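Side-chain contacts in alpha-14 giardin (Giardia lamblia, PDB 3CHJ), which binds calcium ions and, as an annexin, may act as a calcium-regulated structural element linking the phospholipid bilayer to the underlying axoneme: residues V15-K18 with V19-C23; Q24-S27 with K28-D31. All coordinates share one frame; numbering follows the deposited sequence.

Contact 1 of 2, residues V15-K18 with V19-C23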
ATOM      1  N   VAL A  15      12.365  24.073 -10.027  1.00 24.17           N
ATOM      2  CA  VAL A  15      11.893  22.687 -10.077  1.00 23.12           C
ATOM      3  C   VAL A  15      10.895  22.477 -11.232  1.00 22.36           C
ATOM      4  O   VAL A  15      10.943  21.449 -11.908  1.00 21.86           O
ATOM      5  CB  VAL A  15      11.330  22.199  -8.711  1.00 22.92           C
ATOM      6  CG1 VAL A  15      10.803  20.766  -8.820  1.00 22.36           C
ATOM      7  CG2 VAL A  15      12.407  22.270  -7.654  1.00 24.23           C
ATOM      8  N   VAL A  16      10.028  23.460 -11.471  1.00 21.58           N
ATOM      9  CA  VAL A  16       9.120  23.432 -12.623  1.00 21.55           C
ATOM     10  C   VAL A  16       9.900  23.291 -13.941  1.00 21.81           C
ATOM     11  O   VAL A  16       9.553  22.458 -14.796  1.00 21.11           O
ATOM     12  CB  VAL A  16       8.176  24.667 -12.629  1.00 21.96           C
ATOM     13  CG1 VAL A  16       7.441  24.824 -13.964  1.00 20.83           C
ATOM     14  CG2 VAL A  16       7.168  24.555 -11.484  1.00 21.54           C
ATOM     15  N   GLN A  17      10.965  24.083 -14.100  1.00 22.39           N
ATOM     16  CA  GLN A  17      11.747  24.008 -15.339  1.00 23.09           C
ATOM     17  C   GLN A  17      12.442  22.650 -15.478  1.00 22.24           C
ATOM     18  O   GLN A  17      12.586  22.130 -16.590  1.00 22.33           O
ATOM     19  CB  GLN A  17      12.711  25.199 -15.491  1.00 24.24           C
ATOM     20  CG  GLN A  17      13.896  25.253 -14.525  1.00 29.21           C
ATOM     21  CD  GLN A  17      15.175  24.603 -15.076  1.00 36.39           C
ATOM     22  OE1 GLN A  17      15.751  25.068 -16.069  1.00 40.47           O
ATOM     23  NE2 GLN A  17      15.639  23.547 -14.410  1.00 37.33           N
ATOM     24  N   LYS A  18      12.804  22.048 -14.345  1.00 21.46           N
ATOM     25  CA  LYS A  18      13.428  20.728 -14.369  1.00 21.31           C
ATOM     26  C   LYS A  18      12.426  19.668 -14.858  1.00 19.91           C
ATOM     27  O   LYS A  18      12.792  18.732 -15.591  1.00 19.73           O
ATOM     28  CB  LYS A  18      13.959  20.354 -12.986  1.00 21.71           C
ATOM     29  CG  LYS A  18      14.851  19.134 -13.007  1.00 24.82           C
ATOM     30  CD  LYS A  18      15.456  18.854 -11.630  1.00 28.23           C
ATOM     31  CE  LYS A  18      16.475  17.732 -11.703  1.00 30.91           C
ATOM     32  NZ  LYS A  18      16.896  17.298 -10.335  1.00 33.63           N
ATOM     33  N   VAL A  19      11.174  19.811 -14.426  1.00 19.20           N
ATOM     34  CA  VAL A  19      10.078  18.946 -14.869  1.00 18.18           C
ATOM     35  C   VAL A  19       9.845  19.087 -16.384  1.00 18.68           C
ATOM     36  O   VAL A  19       9.792  18.090 -17.108  1.00 18.26           O
ATOM     37  CB  VAL A  19       8.772  19.229 -14.068  1.00 17.80           C
ATOM     38  CG1 VAL A  19       7.572  18.506 -14.674  1.00 18.29           C
ATOM     39  CG2 VAL A  19       8.968  18.823 -12.594  1.00 17.97           C
ATOM     40  N   VAL A  20       9.750  20.328 -16.852  1.00 19.66           N
ATOM     41  CA  VAL A  20       9.652  20.605 -18.285  1.00 20.08           C
ATOM     42  C   VAL A  20      10.784  19.926 -19.076  1.00 20.43           C
ATOM     43  O   VAL A  20      10.535  19.182 -20.014  1.00 20.53           O
ATOM     44  CB  VAL A  20       9.650  22.124 -18.543  1.00 20.66           C
ATOM     45  CG1 VAL A  20       9.819  22.416 -20.034  1.00 20.91           C
ATOM     46  CG2 VAL A  20       8.355  22.727 -18.032  1.00 19.58           C
ATOM     47  N   GLU A  21      12.020  20.152 -18.663  1.00 21.21           N
ATOM     48  CA  GLU A  21      13.162  19.601 -19.382  1.00 22.46           C
ATOM     49  C   GLU A  21      13.190  18.074 -19.364  1.00 21.68           C
ATOM     50  O   GLU A  21      13.568  17.434 -20.345  1.00 22.37           O
ATOM     51  CB  GLU A  21      14.455  20.208 -18.849  1.00 22.65           C
ATOM     52  CG  GLU A  21      14.560  21.708 -19.199  1.00 25.39           C
ATOM     53  CD  GLU A  21      15.830  22.367 -18.705  1.00 25.77           C
ATOM     54  OE1 GLU A  21      16.752  21.656 -18.240  1.00 32.64           O
ATOM     55  OE2 GLU A  21      15.918  23.615 -18.794  1.00 30.32           O
ATOM     56  N   ALA A  22      12.751  17.494 -18.253  1.00 20.68           N
ATOM     57  CA  ALA A  22      12.705  16.045 -18.115  1.00 20.36           C
ATOM     58  C   ALA A  22      11.811  15.378 -19.148  1.00 20.36           C
ATOM     59  O   ALA A  22      12.068  14.254 -19.560  1.00 21.07           O
ATOM     60  CB  ALA A  22      12.257  15.663 -16.692  1.00 19.79           C
ATOM     61  N   CYS A  23      10.752  16.078 -19.551  1.00 21.01           N
ATOM     62  CA  CYS A  23       9.781  15.541 -20.501  1.00 21.84           C
ATOM     63  C   CYS A  23      10.144  15.828 -21.958  1.00 22.81           C
ATOM     64  O   CYS A  23       9.586  15.210 -22.878  1.00 22.93           O
ATOM     65  CB  CYS A  23       8.417  16.138 -20.209  1.00 22.13           C
ATOM     66  SG  CYS A  23       7.717  15.571 -18.631  1.00 22.66           S
TER
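Glu-21 lies one helical turn beyond Gln-17, and its side chain crosses that of Gln-17 obliquely. Its CB sits 3.5 Å from Gln-17 O, and CG settles closer to the same carbonyl oxygen, at 3.3 Å. This follows from the first torsion, which sets CG anti to the carbonyl carbon and beside the backbone N (chi1 -68°), the very N-H that donates to Gln-17 O at 2.9 Å. Beyond CG the chain is extended, and at its tip Glu-21 OE2 lies 3.1 Å from the atom modelled as Gln-17 OE1, in an amide whose orientation is doubtful. The amide and carboxylate planes are steeply inclined, 68° apart. Gln-17 reaches this position with its CG between the backbone N and the carbonyl carbon, followed by a bend at chi2.

The segments form a continuous part of helix 12-24 in this alpha-helical annexin fold, and i to i+4 bonds carry the backbone from one turn to the next. The straightest is Val-20 N to Val-16 O, 172° at the hydrogen and in the carbonyl plane. Ala-22 N donates to Lys-18 O, and Ala-22 CB rests 3.3 Å from that oxygen.

Val-19 and Val-20 use the same branch. Val-19 CG2, placed beside its own backbone N, lies 3.4 Å from Val-15 O, just as Val-20 CG2 lies against Val-16 O. The side chains of Val-16, Val-19 and Val-20 all reach Phe-51 of helix 41-55, while Val-19 also meets Leu-32 and Ile-35 of helix 31-38.

Contact 2 of 2, residues Q24-S27 with K28-D31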
ATOM      1  N   GLN A  24      11.068  16.761 -22.144  1.00 23.46           N
ATOM      2  CA  GLN A  24      11.511  17.212 -23.476  1.00 25.31           C
ATOM      3  C   GLN A  24      12.790  16.503 -23.932  1.00 25.93           C
ATOM      4  O   GLN A  24      13.175  16.562 -25.118  1.00 26.18           O
ATOM      5  CB  GLN A  24      11.727  18.727 -23.459  1.00 25.06           C
ATOM      6  CG  GLN A  24      10.425  19.548 -23.423  1.00 25.99           C
ATOM      7  CD  GLN A  24      10.656  21.050 -23.287  1.00 26.41           C
ATOM      8  OE1 GLN A  24      11.745  21.503 -22.926  1.00 29.29           O
ATOM      9  NE2 GLN A  24       9.614  21.828 -23.552  1.00 29.36           N
ATOM     10  N   ASP A  25      13.452  15.845 -22.988  1.00 26.28           N
ATOM     11  CA  ASP A  25      14.669  15.083 -23.263  1.00 27.34           C
ATOM     12  C   ASP A  25      14.579  13.715 -22.591  1.00 27.26           C
ATOM     13  O   ASP A  25      14.683  13.607 -21.358  1.00 26.88           O
ATOM     14  CB  ASP A  25      15.906  15.865 -22.785  1.00 27.57           C
ATOM     15  CG  ASP A  25      17.220  15.145 -23.070  1.00 29.79           C
ATOM     16  OD1 ASP A  25      17.205  14.023 -23.619  1.00 31.87           O
ATOM     17  OD2 ASP A  25      18.284  15.707 -22.726  1.00 32.48           O
ATOM     18  N   GLU A  26      14.387  12.687 -23.415  1.00 27.54           N
ATOM     19  CA  GLU A  26      14.200  11.297 -22.971  1.00 28.37           C
ATOM     20  C   GLU A  26      15.266  10.822 -21.971  1.00 27.79           C
ATOM     21  O   GLU A  26      14.966  10.061 -21.049  1.00 27.65           O
ATOM     22  CB  GLU A  26      14.126  10.376 -24.194  1.00 29.15           C
ATOM     23  CG  GLU A  26      13.973   8.897 -23.910  1.00 33.02           C
ATOM     24  CD  GLU A  26      12.526   8.475 -23.757  1.00 38.73           C
ATOM     25  OE1 GLU A  26      11.907   8.790 -22.705  1.00 39.26           O
ATOM     26  OE2 GLU A  26      12.007   7.812 -24.690  1.00 40.77           O
ATOM     27  N   SER A  27      16.501  11.290 -22.138  1.00 26.69           N
ATOM     28  CA  SER A  27      17.602  10.891 -21.261  1.00 25.63           C
ATOM     29  C   SER A  27      17.489  11.480 -19.852  1.00 24.37           C
ATOM     30  O   SER A  27      18.207  11.051 -18.937  1.00 24.45           O
ATOM     31  CB  SER A  27      18.936  11.292 -21.888  1.00 26.29           C
ATOM     32  OG  SER A  27      19.079  12.698 -21.894  1.00 28.31           O
ATOM     33  N   LYS A  28      16.581  12.448 -19.684  1.00 22.37           N
ATOM     34  CA  LYS A  28      16.369  13.119 -18.395  1.00 21.18           C
ATOM     35  C   LYS A  28      15.050  12.742 -17.710  1.00 19.75           C
ATOM     36  O   LYS A  28      14.689  13.345 -16.692  1.00 18.94           O
ATOM     37  CB  LYS A  28      16.432  14.635 -18.555  1.00 21.50           C
ATOM     38  CG  LYS A  28      17.777  15.155 -19.043  1.00 24.25           C
ATOM     39  CD  LYS A  28      17.747  16.673 -19.138  1.00 28.49           C
ATOM     40  CE  LYS A  28      19.112  17.223 -19.520  1.00 31.14           C
ATOM     41  NZ  LYS A  28      19.048  18.692 -19.736  1.00 34.03           N
ATOM     42  N   ARG A  29      14.354  11.749 -18.254  1.00 18.57           N
ATOM     43  CA  ARG A  29      13.032  11.384 -17.729  1.00 18.37           C
ATOM     44  C   ARG A  29      13.065  11.064 -16.237  1.00 17.43           C
ATOM     45  O   ARG A  29      12.104  11.377 -15.510  1.00 16.55           O
ATOM     46  CB  ARG A  29      12.445  10.190 -18.475  1.00 18.34           C
ATOM     47  CG  ARG A  29      11.899  10.514 -19.862  1.00 20.34           C
ATOM     48  CD  ARG A  29      10.590  11.313 -19.794  1.00 21.20           C
ATOM     49  NE  ARG A  29       9.910  11.302 -21.094  1.00 23.13           N
ATOM     50  CZ  ARG A  29      10.297  12.012 -22.155  1.00 23.14           C
ATOM     51  NH1 ARG A  29      11.345  12.821 -22.076  1.00 22.70           N
ATOM     52  NH2 ARG A  29       9.612  11.919 -23.291  1.00 24.36           N
ATOM     53  N   LEU A  30      14.150  10.445 -15.766  1.00 17.13           N
ATOM     54  CA  LEU A  30      14.202  10.053 -14.349  1.00 17.10           C
ATOM     55  C   LEU A  30      14.355  11.235 -13.391  1.00 16.80           C
ATOM     56  O   LEU A  30      14.225  11.077 -12.167  1.00 17.23           O
ATOM     57  CB  LEU A  30      15.255   8.972 -14.094  1.00 16.93           C
ATOM     58  CG  LEU A  30      14.946   7.607 -14.709  1.00 18.09           C
ATOM     59  CD1 LEU A  30      16.173   6.702 -14.586  1.00 19.22           C
ATOM     60  CD2 LEU A  30      13.687   6.912 -14.112  1.00 18.24           C
ATOM     61  N   ASP A  31      14.598  12.435 -13.926  1.00 16.37           N
ATOM     62  CA  ASP A  31      14.557  13.611 -13.083  1.00 16.46           C
ATOM     63  C   ASP A  31      13.202  13.754 -12.394  1.00 15.34           C
ATOM     64  O   ASP A  31      13.115  14.295 -11.298  1.00 15.46           O
ATOM     65  CB  ASP A  31      14.884  14.886 -13.869  1.00 17.56           C
ATOM     66  CG  ASP A  31      16.362  14.982 -14.247  1.00 21.94           C
ATOM     67  OD1 ASP A  31      17.192  14.210 -13.721  1.00 24.76           O
ATOM     68  OD2 ASP A  31      16.690  15.849 -15.084  1.00 24.75           O
TER
HETATM   69  O   HOH W   1       9.037   8.464 -21.374  1.00 29.15           O
HETATM   70  O   HOH W   2      16.646   9.469 -17.181  1.00 27.81           O
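Glu-26 and Arg-29 meet through a carboxylate oxygen laid over a guanidinium face, within a loop that combines an Asx turn at Asp-25 with a type I beta turn from Lys-28 to Asp-31. Glu-26 OE1 stands 3.5 Å above the guanidinium plane, over its centre, with the two planar groups 47° apart. Because OE1 lies over the face, its 3.6 Å salt bridge to Arg-29 NE rests on charge and not on a directed N-H. A bend at chi2 of Glu-26 (87°) curls the carboxylate back over the arginine, and a water joins OE1 to NE, weakly on the arginine side. Arg-29 is held from outside the loop: NH1 donates to Ala-22 O and NH2 to His-66 O.

Lys-28 runs across the Asp-25 carboxylate, its CE 3.6 Å from Asp-25 OD2, but NZ stays 4.3 Å from that oxygen, too far for a salt bridge. Its backbone N donates to Asp-25 O at 2.8 Å from above the carbonyl plane. Ser-27 grips the aspartate: its backbone N and OG both donate to Asp-25 OD1 from the same face of the carboxylate, OG at 2.9 Å.

How the contacts relate
From the N terminus, contact 1 (15-23) comes first and closes successive turns of helix 12-24 without enclosing a loop. Contact 2 (24-31) follows directly and forms the turns of the connection to helix 31-38. The two lie in series, neither nested nor crossed, with their centres about 9 Å apart. They nevertheless touch: Arg-29 reaches back to the last turn of helix 12-24, and Ala-22 CB packs against Lys-28 O. Farther on, Lys-18 CE lies 3.7 Å from Asp-31 CG, bringing the middle of helix 12-24 next to the first residue of helix 31-38. Contact 1 packs on helices 31-38, 41-55 and 59-64, whereas the side chains of Arg-29 and Leu-30 touch helix 301-310.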